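Local coordinates for electron transfer flavoprotein, beta subunit (Thermotoga maritima, PDB 7KOE) that binds FAD as the beta subunit of a membrane-associated, electron-bifurcating flavoprotein complex and probably takes part in electron transfer, at residues V14-I18 / A52-A56; I18-P22 / Q76-A80; I45-D49 / T131-V136. All blocks are in the same frame, centred on the assembly; numbering follows the deposited sequence.

All three contacts touch one FAD, near its adenine, ribose or phosphates. Contacts 1 and 2 both start from strand 13-22 and share Ile18. Contacts 1 and 3 both use helix 47-63. Contact 1 is fully buried and purely apolar, where the helix packs on the central sheet. Contact 2 lies further along the same strand, at the start of helix 78-85. It is also largely buried, but it reaches the surface at Gln76 and mixes a weak polar link with apolar touches. Contact 3 is the most polar. It joins the start of helix 47-63 to the end of strand 128-132, the neighbour of strand 13-22. Asp49 of contact 3 packs against Cys17 and Ile18.

Contact 1: residues V14-I18 / A52-A56; sequences VVVCI and ALELA. With FAD (flavin-adenine dinucleotide), chain I.
Residues 14-17 are an extended strand, and Ile18 continues it as loop. Residues 52-56 are one regular helical turn, closed by Ala56 N to Ala52 O at 3.1 Å. The two axes run nearly antiparallel, at 165°, and approach to 9.1 Å. Val14 CA lies 7.1 Å from Ala56 CA, and Val16 CA lies 6.7 Å from Leu53 CA. Val14, Val16 and Ile18 point toward the helix, while Val15 and Cys17 point away. Val16 is central, with chi1 t. Its CG1 meets Leu53 CD2 at 3.8 Å and Ala52 CB at 4.0 Å, and its CG2 meets Ala56 CB at 3.7 Å. This is helix-on-sheet packing in the Rossmann-like alpha/beta core of the HUP clan, with strand 13-22 hydrogen-bonded between parallel strands 66-72 and 128-132. The two alanines let the helix lie close. Leu53 leaves its backbone sideways, but its mt rotamer brings CD2 back to the strand. Ile18 takes chi1 p and chi2 t, and its CG2 sits 3.8 Å from Leu53 CD2. Val14, also t, brings CG1 to 4.4 Å from Ala56 CB. At the break in the strand, Ile18 O lies 3.4 Å from C2A of the FAD adenine.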
loop_
_atom_site.group_PDB
_atom_site.type_symbol
_atom_site.label_atom_id
_atom_site.label_comp_id
_atom_site.label_asym_id
_atom_site.label_seq_id
_atom_site.Cartn_x
_atom_site.Cartn_y
_atom_site.Cartn_z
ATOM N N VAL A 14 16.016 -50.508 -21.485
ATOM C CA VAL A 14 16.424 -49.627 -20.402
ATOM C C VAL A 14 15.355 -48.563 -20.225
ATOM O O VAL A 14 14.793 -48.067 -21.204
ATOM C CB VAL A 14 17.799 -49.001 -20.695
ATOM C CG1 VAL A 14 18.345 -48.293 -19.476
ATOM C CG2 VAL A 14 18.760 -50.061 -21.158
ATOM N N VAL A 15 15.043 -48.237 -18.977
ATOM C CA VAL A 15 14.144 -47.141 -18.645
ATOM C C VAL A 15 14.868 -46.243 -17.658
ATOM O O VAL A 15 15.339 -46.714 -16.619
ATOM C CB VAL A 15 12.814 -47.652 -18.065
ATOM C CG1 VAL A 15 12.088 -46.553 -17.327
ATOM C CG2 VAL A 15 11.945 -48.182 -19.165
ATOM N N VAL A 16 14.980 -44.963 -17.982
ATOM C CA VAL A 16 15.699 -44.018 -17.144
ATOM C C VAL A 16 14.681 -43.080 -16.522
ATOM O O VAL A 16 14.128 -42.214 -17.203
ATOM C CB VAL A 16 16.754 -43.241 -17.934
ATOM C CG1 VAL A 16 17.624 -42.449 -16.996
ATOM C CG2 VAL A 16 17.575 -44.185 -18.735
ATOM N N CYS A 17 14.421 -43.239 -15.233
ATOM C CA CYS A 17 13.551 -42.308 -14.529
ATOM C C CYS A 17 14.359 -41.068 -14.183
ATOM O O CYS A 17 15.267 -41.132 -13.354
ATOM C CB CYS A 17 12.973 -42.959 -13.278
ATOM S SG CYS A 17 12.355 -44.629 -13.539
ATOM N N ILE A 18 14.051 -39.945 -14.827
ATOM C CA ILE A 18 14.707 -38.678 -14.537
ATOM C C ILE A 18 13.694 -37.733 -13.911
ATOM O O ILE A 18 12.481 -37.882 -14.066
ATOM C CB ILE A 18 15.354 -38.039 -15.784
ATOM C CG1 ILE A 18 14.293 -37.472 -16.723
ATOM C CG2 ILE A 18 16.211 -39.039 -16.513
ATOM C CD1 ILE A 18 14.843 -36.584 -17.789
ATOM N N ALA A 52 23.000 -40.943 -15.376
ATOM C CA ALA A 52 22.182 -42.096 -15.724
ATOM C C ALA A 52 21.807 -42.077 -17.197
ATOM O O ALA A 52 21.727 -43.132 -17.834
ATOM C CB ALA A 52 20.929 -42.132 -14.855
ATOM N N LEU A 53 21.567 -40.888 -17.753
ATOM C CA LEU A 53 21.245 -40.781 -19.170
ATOM C C LEU A 53 22.465 -41.024 -20.040
ATOM O O LEU A 53 22.338 -41.561 -21.144
ATOM C CB LEU A 53 20.658 -39.408 -19.478
ATOM C CG LEU A 53 19.288 -39.101 -18.897
ATOM C CD1 LEU A 53 19.022 -37.620 -18.952
ATOM C CD2 LEU A 53 18.239 -39.854 -19.644
ATOM N N GLU A 54 23.646 -40.624 -19.573
ATOM C CA GLU A 54 24.857 -40.845 -20.349
ATOM C C GLU A 54 25.246 -42.317 -20.342
ATOM O O GLU A 54 25.718 -42.843 -21.356
ATOM C CB GLU A 54 25.981 -39.955 -19.813
ATOM C CG GLU A 54 27.404 -40.388 -20.132
ATOM C CD GLU A 54 27.732 -40.355 -21.610
ATOM O OE1 GLU A 54 27.123 -39.556 -22.347
ATOM O OE2 GLU A 54 28.613 -41.129 -22.038
ATOM N N LEU A 55 25.017 -43.005 -19.218
ATOM C CA LEU A 55 25.218 -44.449 -19.171
ATOM C C LEU A 55 24.234 -45.171 -20.077
ATOM O O LEU A 55 24.586 -46.161 -20.729
ATOM C CB LEU A 55 25.079 -44.950 -17.736
ATOM C CG LEU A 55 25.119 -46.462 -17.520
ATOM C CD1 LEU A 55 26.503 -47.000 -17.808
ATOM C CD2 LEU A 55 24.685 -46.815 -16.117
ATOM N N ALA A 56 23.002 -44.672 -20.149
ATOM C CA ALA A 56 22.000 -45.271 -21.019
ATOM C C ALA A 56 22.332 -45.052 -22.487
ATOM O O ALA A 56 22.055 -45.916 -23.326
ATOM C CB ALA A 56 20.634 -44.692 -20.696
HETATM P PA FAD I . 14.805 -39.041 -5.218
HETATM O O1A FAD I . 15.984 -38.899 -4.319
HETATM O O2A FAD I . 13.824 -40.127 -4.946
HETATM O O5B FAD I . 15.304 -39.159 -6.732
HETATM C C5B FAD I . 16.033 -40.349 -7.106
HETATM C C4B FAD I . 15.843 -40.608 -8.579
HETATM O O4B FAD I . 14.504 -41.115 -8.807
HETATM C C3B FAD I . 15.938 -39.394 -9.505
HETATM O O3B FAD I . 17.284 -39.089 -9.840
HETATM C C2B FAD I . 15.167 -39.909 -10.720
HETATM O O2B FAD I . 15.934 -40.781 -11.519
HETATM C C1B FAD I . 14.015 -40.645 -10.043
HETATM N N9A FAD I . 12.880 -39.779 -9.785
HETATM C C8A FAD I . 12.683 -38.954 -8.715
HETATM N N7A FAD I . 11.554 -38.291 -8.788
HETATM C C5A FAD I . 10.982 -38.706 -9.983
HETATM C C6A FAD I . 9.782 -38.368 -10.635
HETATM N N6A FAD I . 8.901 -37.495 -10.158
HETATM N N1A FAD I . 9.529 -38.970 -11.821
HETATM C C2A FAD I . 10.421 -39.845 -12.298
HETATM N N3A FAD I . 11.576 -40.240 -11.774
HETATM C C4A FAD I . 11.797 -39.624 -10.604
HETATM N N1 FAD I . 9.030 -37.239 -0.241
HETATM C C2 FAD I . 9.280 -38.266 0.597
HETATM O O2 FAD I . 8.959 -39.414 0.299
HETATM N N3 FAD I . 9.894 -38.086 1.790
HETATM C C4 FAD I . 10.295 -36.847 2.219
HETATM O O4 FAD I . 10.846 -36.729 3.302
HETATM C C4X FAD I . 10.051 -35.750 1.380
HETATM N N5 FAD I . 10.426 -34.563 1.778
HETATM C C5X FAD I . 10.172 -33.511 0.940
HETATM C C6 FAD I . 10.564 -32.225 1.350
HETATM C C7 FAD I . 10.340 -31.123 0.563
HETATM C C7M FAD I . 10.771 -29.759 1.035
HETATM C C8 FAD I . 9.704 -31.282 -0.689
HETATM C C8M FAD I . 9.449 -30.088 -1.571
HETATM C C9 FAD I . 9.317 -32.538 -1.105
HETATM C C9A FAD I . 9.539 -33.671 -0.307
HETATM N N10 FAD I . 9.159 -34.952 -0.695
HETATM C C10 FAD I . 9.397 -36.032 0.130
HETATM C "C1'" FAD I . 8.495 -35.157 -1.994
HETATM C "C2'" FAD I . 9.278 -36.089 -2.896
HETATM O "O2'" FAD I . 10.389 -35.403 -3.451
HETATM C "C3'" FAD I . 8.409 -36.616 -4.039
HETATM O "O3'" FAD I . 7.566 -37.644 -3.538
HETATM C "C4'" FAD I . 9.217 -37.143 -5.227
HETATM O "O4'" FAD I . 8.427 -38.051 -5.997
HETATM C "C5'" FAD I . 10.488 -37.835 -4.798
HETATM O "O5'" FAD I . 11.631 -37.018 -5.161
HETATM P P FAD I . 12.933 -37.049 -4.232
HETATM O O1P FAD I . 13.298 -35.656 -3.849
HETATM O O2P FAD I . 12.685 -38.039 -3.147
HETATM O O3P FAD I . 14.022 -37.647 -5.236
#

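Contact 2: residues I18-P22 / Q76-A80. With FAD (flavin-adenine dinucleotide), chain I.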
loop_
_atom_site.group_PDB
_atom_site.type_symbol
_atom_site.label_atom_id
_atom_site.label_comp_id
_atom_site.label_asym_id
_atom_site.label_seq_id
_atom_site.Cartn_x
_atom_site.Cartn_y
_atom_site.Cartn_z
ATOM N N ILE A 18 14.051 -39.945 -14.827
ATOM C CA ILE A 18 14.707 -38.678 -14.537
ATOM C C ILE A 18 13.694 -37.733 -13.911
ATOM O O ILE A 18 12.481 -37.882 -14.066
ATOM C CB ILE A 18 15.354 -38.039 -15.784
ATOM C CG1 ILE A 18 14.293 -37.472 -16.723
ATOM C CG2 ILE A 18 16.211 -39.039 -16.513
ATOM C CD1 ILE A 18 14.843 -36.584 -17.789
ATOM N N LYS A 19 14.206 -36.752 -13.177
ATOM C CA LYS A 19 13.367 -35.790 -12.484
ATOM C C LYS A 19 13.812 -34.383 -12.835
ATOM O O LYS A 19 15.008 -34.080 -12.794
ATOM C CB LYS A 19 13.424 -35.992 -10.972
ATOM C CG LYS A 19 12.352 -35.241 -10.220
ATOM C CD LYS A 19 12.723 -35.069 -8.776
ATOM C CE LYS A 19 11.750 -34.169 -8.058
ATOM N NZ LYS A 19 12.296 -33.746 -6.749
ATOM N N GLN A 20 12.854 -33.529 -13.171
ATOM C CA GLN A 20 13.155 -32.128 -13.411
ATOM C C GLN A 20 13.361 -31.419 -12.082
ATOM O O GLN A 20 12.460 -31.383 -11.241
ATOM C CB GLN A 20 12.037 -31.469 -14.202
ATOM C CG GLN A 20 12.458 -30.184 -14.852
ATOM C CD GLN A 20 11.290 -29.331 -15.248
ATOM O OE1 GLN A 20 10.263 -29.320 -14.576
ATOM N NE2 GLN A 20 11.436 -28.606 -16.346
ATOM N N VAL A 21 14.546 -30.855 -11.897
ATOM C CA VAL A 21 14.979 -30.307 -10.618
ATOM C C VAL A 21 15.350 -28.851 -10.871
ATOM O O VAL A 21 15.901 -28.549 -11.936
ATOM C CB VAL A 21 16.148 -31.138 -10.055
ATOM C CG1 VAL A 21 16.839 -30.464 -8.892
ATOM C CG2 VAL A 21 15.662 -32.506 -9.644
ATOM N N PRO A 22 15.022 -27.917 -9.977
ATOM C CA PRO A 22 15.518 -26.544 -10.130
ATOM C C PRO A 22 17.033 -26.484 -10.021
ATOM O O PRO A 22 17.663 -27.323 -9.380
ATOM C CB PRO A 22 14.848 -25.795 -8.975
ATOM C CG PRO A 22 13.669 -26.612 -8.626
ATOM C CD PRO A 22 14.043 -28.030 -8.886
ATOM N N GLN A 76 5.530 -28.479 -17.118
ATOM C CA GLN A 76 6.787 -27.860 -17.510
ATOM C C GLN A 76 7.949 -28.841 -17.538
ATOM O O GLN A 76 9.045 -28.459 -17.956
ATOM C CB GLN A 76 7.125 -26.708 -16.564
ATOM C CG GLN A 76 7.257 -27.123 -15.116
ATOM C CD GLN A 76 8.201 -26.229 -14.339
ATOM O OE1 GLN A 76 9.184 -25.725 -14.883
ATOM N NE2 GLN A 76 7.907 -26.028 -13.062
ATOM N N ALA A 77 7.744 -30.080 -17.103
ATOM C CA ALA A 77 8.788 -31.093 -17.099
ATOM C C ALA A 77 8.863 -31.869 -18.403
ATOM O O ALA A 77 9.577 -32.871 -18.469
ATOM C CB ALA A 77 8.589 -32.060 -15.934
ATOM N N LYS A 78 8.141 -31.443 -19.437
ATOM C CA LYS A 78 8.349 -32.011 -20.759
ATOM C C LYS A 78 9.590 -31.456 -21.434
ATOM O O LYS A 78 10.031 -32.017 -22.440
ATOM C CB LYS A 78 7.126 -31.768 -21.648
ATOM C CG LYS A 78 7.108 -30.422 -22.353
ATOM C CD LYS A 78 5.878 -30.277 -23.227
ATOM C CE LYS A 78 6.005 -31.084 -24.505
ATOM N NZ LYS A 78 6.843 -30.382 -25.512
ATOM N N GLU A 79 10.160 -30.371 -20.906
ATOM C CA GLU A 79 11.407 -29.846 -21.438
ATOM C C GLU A 79 12.608 -30.585 -20.876
ATOM O O GLU A 79 13.665 -30.616 -21.513
ATOM C CB GLU A 79 11.515 -28.352 -21.143
ATOM C CG GLU A 79 10.282 -27.557 -21.539
ATOM C CD GLU A 79 9.990 -27.616 -23.030
ATOM O OE1 GLU A 79 10.944 -27.558 -23.834
ATOM O OE2 GLU A 79 8.800 -27.715 -23.397
ATOM N N ALA A 80 12.470 -31.173 -19.687
ATOM C CA ALA A 80 13.489 -32.089 -19.196
ATOM C C ALA A 80 13.468 -33.389 -19.980
ATOM O O ALA A 80 14.519 -33.967 -20.268
ATOM C CB ALA A 80 13.283 -32.363 -17.711
HETATM P PA FAD I . 14.805 -39.041 -5.218
HETATM O O1A FAD I . 15.984 -38.899 -4.319
HETATM O O2A FAD I . 13.824 -40.127 -4.946
HETATM O O5B FAD I . 15.304 -39.159 -6.732
HETATM C C5B FAD I . 16.033 -40.349 -7.106
HETATM C C4B FAD I . 15.843 -40.608 -8.579
HETATM O O4B FAD I . 14.504 -41.115 -8.807
HETATM C C3B FAD I . 15.938 -39.394 -9.505
HETATM O O3B FAD I . 17.284 -39.089 -9.840
HETATM C C2B FAD I . 15.167 -39.909 -10.720
HETATM O O2B FAD I . 15.934 -40.781 -11.519
HETATM C C1B FAD I . 14.015 -40.645 -10.043
HETATM N N9A FAD I . 12.880 -39.779 -9.785
HETATM C C8A FAD I . 12.683 -38.954 -8.715
HETATM N N7A FAD I . 11.554 -38.291 -8.788
HETATM C C5A FAD I . 10.982 -38.706 -9.983
HETATM C C6A FAD I . 9.782 -38.368 -10.635
HETATM N N6A FAD I . 8.901 -37.495 -10.158
HETATM N N1A FAD I . 9.529 -38.970 -11.821
HETATM C C2A FAD I . 10.421 -39.845 -12.298
HETATM N N3A FAD I . 11.576 -40.240 -11.774
HETATM C C4A FAD I . 11.797 -39.624 -10.604
HETATM N N1 FAD I . 9.030 -37.239 -0.241
HETATM C C2 FAD I . 9.280 -38.266 0.597
HETATM O O2 FAD I . 8.959 -39.414 0.299
HETATM N N3 FAD I . 9.894 -38.086 1.790
HETATM C C4 FAD I . 10.295 -36.847 2.219
HETATM O O4 FAD I . 10.846 -36.729 3.302
HETATM C C4X FAD I . 10.051 -35.750 1.380
HETATM N N5 FAD I . 10.426 -34.563 1.778
HETATM C C5X FAD I . 10.172 -33.511 0.940
HETATM C C6 FAD I . 10.564 -32.225 1.350
HETATM C C7 FAD I . 10.340 -31.123 0.563
HETATM C C7M FAD I . 10.771 -29.759 1.035
HETATM C C8 FAD I . 9.704 -31.282 -0.689
HETATM C C8M FAD I . 9.449 -30.088 -1.571
HETATM C C9 FAD I . 9.317 -32.538 -1.105
HETATM C C9A FAD I . 9.539 -33.671 -0.307
HETATM N N10 FAD I . 9.159 -34.952 -0.695
HETATM C C10 FAD I . 9.397 -36.032 0.130
HETATM C "C1'" FAD I . 8.495 -35.157 -1.994
HETATM C "C2'" FAD I . 9.278 -36.089 -2.896
HETATM O "O2'" FAD I . 10.389 -35.403 -3.451
HETATM C "C3'" FAD I . 8.409 -36.616 -4.039
HETATM O "O3'" FAD I . 7.566 -37.644 -3.538
HETATM C "C4'" FAD I . 9.217 -37.143 -5.227
HETATM O "O4'" FAD I . 8.427 -38.051 -5.997
HETATM C "C5'" FAD I . 10.488 -37.835 -4.798
HETATM O "O5'" FAD I . 11.631 -37.018 -5.161
HETATM P P FAD I . 12.933 -37.049 -4.232
HETATM O O1P FAD I . 13.298 -35.656 -3.849
HETATM O O2P FAD I . 12.685 -38.039 -3.147
HETATM O O3P FAD I . 14.022 -37.647 -5.236
#
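Residues 18-22 are extended throughout. Ile18 and Lys19 form the loop-like part, and 20-22 resume the strand. Residues 76-80 run from a loop into the weakly bonded start of helix 78-85. The backbones come nearest where Gln20 CA lies 5.8 Å from Ala80 CA. Ile18 and Gln20 point toward residues 76-80 and Lys19 points away, as expected for an extended chain. Gln20 has the largest share of the buried area. Its chi1 and chi2 are both t, so the side chain stretches across residues 76-80. Its NE2 gives a weak hydrogen bond to Gln76 O, at 2.9 Å with an angle of 130°. Its OE1 lies 3.4 Å from Ala77 CA, and its CG packs on Ala80 CB at 3.7 Å. Gln76 leaves sideways, but its amide returns so that CD is 3.7 Å from Gln20 OE1. Ile18 CD1 touches Ala80 O at 3.6 Å. Lys19 serves the other face. Its CD lies 3.4 Å from N7A of the FAD adenine, and its NZ forms a salt bridge with Asp137. Lys19 is a known FAD-binding residue. The strand thus has adenine on one side and the start of helix 78-85 on the other. The chemistry implies a join made mainly by close packing on small alanines, with one weak amide-to-carbonyl hydrogen bond at the end of Gln20.

Contact 3: residues I45-D49 / T131-V136; sequences INPDD and TGKQAV. With FAD (flavin-adenine dinucleotide), chain I.
Asn46 ND2 donates a very short hydrogen bond of 2.4 Å to Gln134 O. Gln134 N gives a weak hydrogen bond of 3.0 Å to Asp48 OD2. Asn46, with chi1 t, also sends ND2 to Asp49 OD2 at 2.8 Å, though the position of OD2 is less certain. The FAD lies alongside. Gly132 N donates to ribose O2B at 3.2 Å, and Ala135 N to phosphate O1A at 3.2 Å. Asp48 and Asp49 both take chi1 m. Residues 47-49 begin helix 47-63, with Asp49 N bonded to Asn46 O at 2.8 Å. Residues 131-132 end a strand, and 133-136 are loop. CA atoms pair as Asp48 with Gly132, 4.6 Å, and Asn46 with Ala135, 5.8 Å. A CB on Gly132 would come too close to Asp48 CB. Further out, Pro47 CD meets Val136 CG2 at 4.0 Å, and Lys133 NZ is hydrogen-bonded to Tyr211 OH of the neighbouring alpha subunit. A strand-end loop facing a helix start is characteristic of the nucleotide site in Rossmann-like folds such as the HUP clan, and here it holds FAD.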
loop_
_atom_site.group_PDB
_atom_site.type_symbol
_atom_site.label_atom_id
_atom_site.label_comp_id
_atom_site.label_asym_id
_atom_site.label_seq_id
_atom_site.Cartn_x
_atom_site.Cartn_y
_atom_site.Cartn_z
ATOM N N ILE A 45 17.618 -31.101 -15.709
ATOM C CA ILE A 45 17.710 -32.480 -15.262
ATOM C C ILE A 45 18.380 -32.488 -13.896
ATOM O O ILE A 45 19.196 -31.614 -13.574
ATOM C CB ILE A 45 18.502 -33.348 -16.257
ATOM C CG1 ILE A 45 18.218 -32.935 -17.695
ATOM C CG2 ILE A 45 18.191 -34.832 -16.073
ATOM C CD1 ILE A 45 16.881 -33.326 -18.166
ATOM N N ASN A 46 18.004 -33.449 -13.073
ATOM C CA ASN A 46 18.775 -33.752 -11.885
ATOM C C ASN A 46 20.182 -34.171 -12.298
ATOM O O ASN A 46 20.330 -35.019 -13.187
ATOM C CB ASN A 46 18.085 -34.864 -11.109
ATOM C CG ASN A 46 18.781 -35.198 -9.829
ATOM O OD1 ASN A 46 19.156 -34.317 -9.070
ATOM N ND2 ASN A 46 18.959 -36.485 -9.573
ATOM N N PRO A 47 21.231 -33.573 -11.723
ATOM C CA PRO A 47 22.597 -33.894 -12.162
ATOM C C PRO A 47 23.037 -35.312 -11.853
ATOM O O PRO A 47 23.973 -35.798 -12.497
ATOM C CB PRO A 47 23.454 -32.873 -11.405
ATOM C CG PRO A 47 22.526 -31.769 -11.088
ATOM C CD PRO A 47 21.204 -32.404 -10.834
ATOM N N ASP A 48 22.407 -35.992 -10.894
ATOM C CA ASP A 48 22.627 -37.425 -10.743
ATOM C C ASP A 48 22.009 -38.222 -11.881
ATOM O O ASP A 48 22.427 -39.356 -12.121
ATOM C CB ASP A 48 22.059 -37.918 -9.412
ATOM C CG ASP A 48 22.904 -37.514 -8.216
ATOM O OD1 ASP A 48 24.139 -37.430 -8.355
ATOM O OD2 ASP A 48 22.332 -37.281 -7.133
ATOM N N ASP A 49 21.023 -37.657 -12.579
ATOM C CA ASP A 49 20.361 -38.344 -13.679
ATOM C C ASP A 49 20.987 -38.067 -15.030
ATOM O O ASP A 49 20.719 -38.813 -15.974
ATOM C CB ASP A 49 18.881 -37.969 -13.737
ATOM C CG ASP A 49 18.084 -38.638 -12.660
ATOM O OD1 ASP A 49 17.727 -39.814 -12.852
ATOM O OD2 ASP A 49 17.824 -38.015 -11.620
ATOM N N THR A 131 18.070 -44.906 -12.252
ATOM C CA THR A 131 17.703 -43.671 -11.584
ATOM C C THR A 131 18.971 -42.967 -11.133
ATOM O O THR A 131 20.081 -43.469 -11.303
ATOM C CB THR A 131 16.776 -43.918 -10.385
ATOM O OG1 THR A 131 17.524 -44.485 -9.306
ATOM C CG2 THR A 131 15.645 -44.856 -10.753
ATOM N N GLY A 132 18.802 -41.796 -10.571
ATOM C CA GLY A 132 19.915 -41.103 -9.969
ATOM C C GLY A 132 20.009 -41.398 -8.496
ATOM O O GLY A 132 19.103 -41.975 -7.904
ATOM N N LYS A 133 21.135 -40.997 -7.910
ATOM C CA LYS A 133 21.353 -41.240 -6.490
ATOM C C LYS A 133 20.409 -40.397 -5.647
ATOM O O LYS A 133 19.858 -40.870 -4.647
ATOM C CB LYS A 133 22.811 -40.963 -6.134
ATOM C CG LYS A 133 23.180 -41.300 -4.713
ATOM C CD LYS A 133 23.523 -40.053 -3.923
ATOM C CE LYS A 133 23.747 -40.383 -2.464
ATOM N NZ LYS A 133 24.094 -39.184 -1.656
ATOM N N GLN A 134 20.183 -39.156 -6.058
ATOM C CA GLN A 134 19.321 -38.241 -5.337
ATOM C C GLN A 134 18.796 -37.199 -6.304
ATOM O O GLN A 134 19.496 -36.786 -7.228
ATOM C CB GLN A 134 20.070 -37.530 -4.209
ATOM C CG GLN A 134 19.943 -38.141 -2.844
ATOM C CD GLN A 134 20.711 -37.352 -1.819
ATOM O OE1 GLN A 134 21.248 -36.291 -2.121
ATOM N NE2 GLN A 134 20.775 -37.865 -0.600
ATOM N N ALA A 135 17.566 -36.760 -6.077
ATOM C CA ALA A 135 17.169 -35.453 -6.566
ATOM C C ALA A 135 17.790 -34.401 -5.665
ATOM O O ALA A 135 18.330 -34.715 -4.607
ATOM C CB ALA A 135 15.654 -35.310 -6.582
ATOM N N VAL A 136 17.727 -33.141 -6.080
ATOM C CA VAL A 136 18.310 -32.127 -5.215
ATOM C C VAL A 136 17.233 -31.358 -4.457
ATOM O O VAL A 136 17.472 -30.930 -3.321
ATOM C CB VAL A 136 19.225 -31.176 -6.003
ATOM C CG1 VAL A 136 20.134 -30.430 -5.050
ATOM C CG2 VAL A 136 20.045 -31.937 -7.006
HETATM P PA FAD I . 14.805 -39.041 -5.218
HETATM O O1A FAD I . 15.984 -38.899 -4.319
HETATM O O2A FAD I . 13.824 -40.127 -4.946
HETATM O O5B FAD I . 15.304 -39.159 -6.732
HETATM C C5B FAD I . 16.033 -40.349 -7.106
HETATM C C4B FAD I . 15.843 -40.608 -8.579
HETATM O O4B FAD I . 14.504 -41.115 -8.807
HETATM C C3B FAD I . 15.938 -39.394 -9.505
HETATM O O3B FAD I . 17.284 -39.089 -9.840
HETATM C C2B FAD I . 15.167 -39.909 -10.720
HETATM O O2B FAD I . 15.934 -40.781 -11.519
HETATM C C1B FAD I . 14.015 -40.645 -10.043
HETATM N N9A FAD I . 12.880 -39.779 -9.785
HETATM C C8A FAD I . 12.683 -38.954 -8.715
HETATM N N7A FAD I . 11.554 -38.291 -8.788
HETATM C C5A FAD I . 10.982 -38.706 -9.983
HETATM C C6A FAD I . 9.782 -38.368 -10.635
HETATM N N6A FAD I . 8.901 -37.495 -10.158
HETATM N N1A FAD I . 9.529 -38.970 -11.821
HETATM C C2A FAD I . 10.421 -39.845 -12.298
HETATM N N3A FAD I . 11.576 -40.240 -11.774
HETATM C C4A FAD I . 11.797 -39.624 -10.604
HETATM N N1 FAD I . 9.030 -37.239 -0.241
HETATM C C2 FAD I . 9.280 -38.266 0.597
HETATM O O2 FAD I . 8.959 -39.414 0.299
HETATM N N3 FAD I . 9.894 -38.086 1.790
HETATM C C4 FAD I . 10.295 -36.847 2.219
HETATM O O4 FAD I . 10.846 -36.729 3.302
HETATM C C4X FAD I . 10.051 -35.750 1.380
HETATM N N5 FAD I . 10.426 -34.563 1.778
HETATM C C5X FAD I . 10.172 -33.511 0.940
HETATM C C6 FAD I . 10.564 -32.225 1.350
HETATM C C7 FAD I . 10.340 -31.123 0.563
HETATM C C7M FAD I . 10.771 -29.759 1.035
HETATM C C8 FAD I . 9.704 -31.282 -0.689
HETATM C C8M FAD I . 9.449 -30.088 -1.571
HETATM C C9 FAD I . 9.317 -32.538 -1.105
HETATM C C9A FAD I . 9.539 -33.671 -0.307
HETATM N N10 FAD I . 9.159 -34.952 -0.695
HETATM C C10 FAD I . 9.397 -36.032 0.130
HETATM C "C1'" FAD I . 8.495 -35.157 -1.994
HETATM C "C2'" FAD I . 9.278 -36.089 -2.896
HETATM O "O2'" FAD I . 10.389 -35.403 -3.451
HETATM C "C3'" FAD I . 8.409 -36.616 -4.039
HETATM O "O3'" FAD I . 7.566 -37.644 -3.538
HETATM C "C4'" FAD I . 9.217 -37.143 -5.227
HETATM O "O4'" FAD I . 8.427 -38.051 -5.997
HETATM C "C5'" FAD I . 10.488 -37.835 -4.798
HETATM O "O5'" FAD I . 11.631 -37.018 -5.161
HETATM P P FAD I . 12.933 -37.049 -4.232
HETATM O O1P FAD I . 13.298 -35.656 -3.849
HETATM O O2P FAD I . 12.685 -38.039 -3.147
HETATM O O3P FAD I . 14.022 -37.647 -5.236
#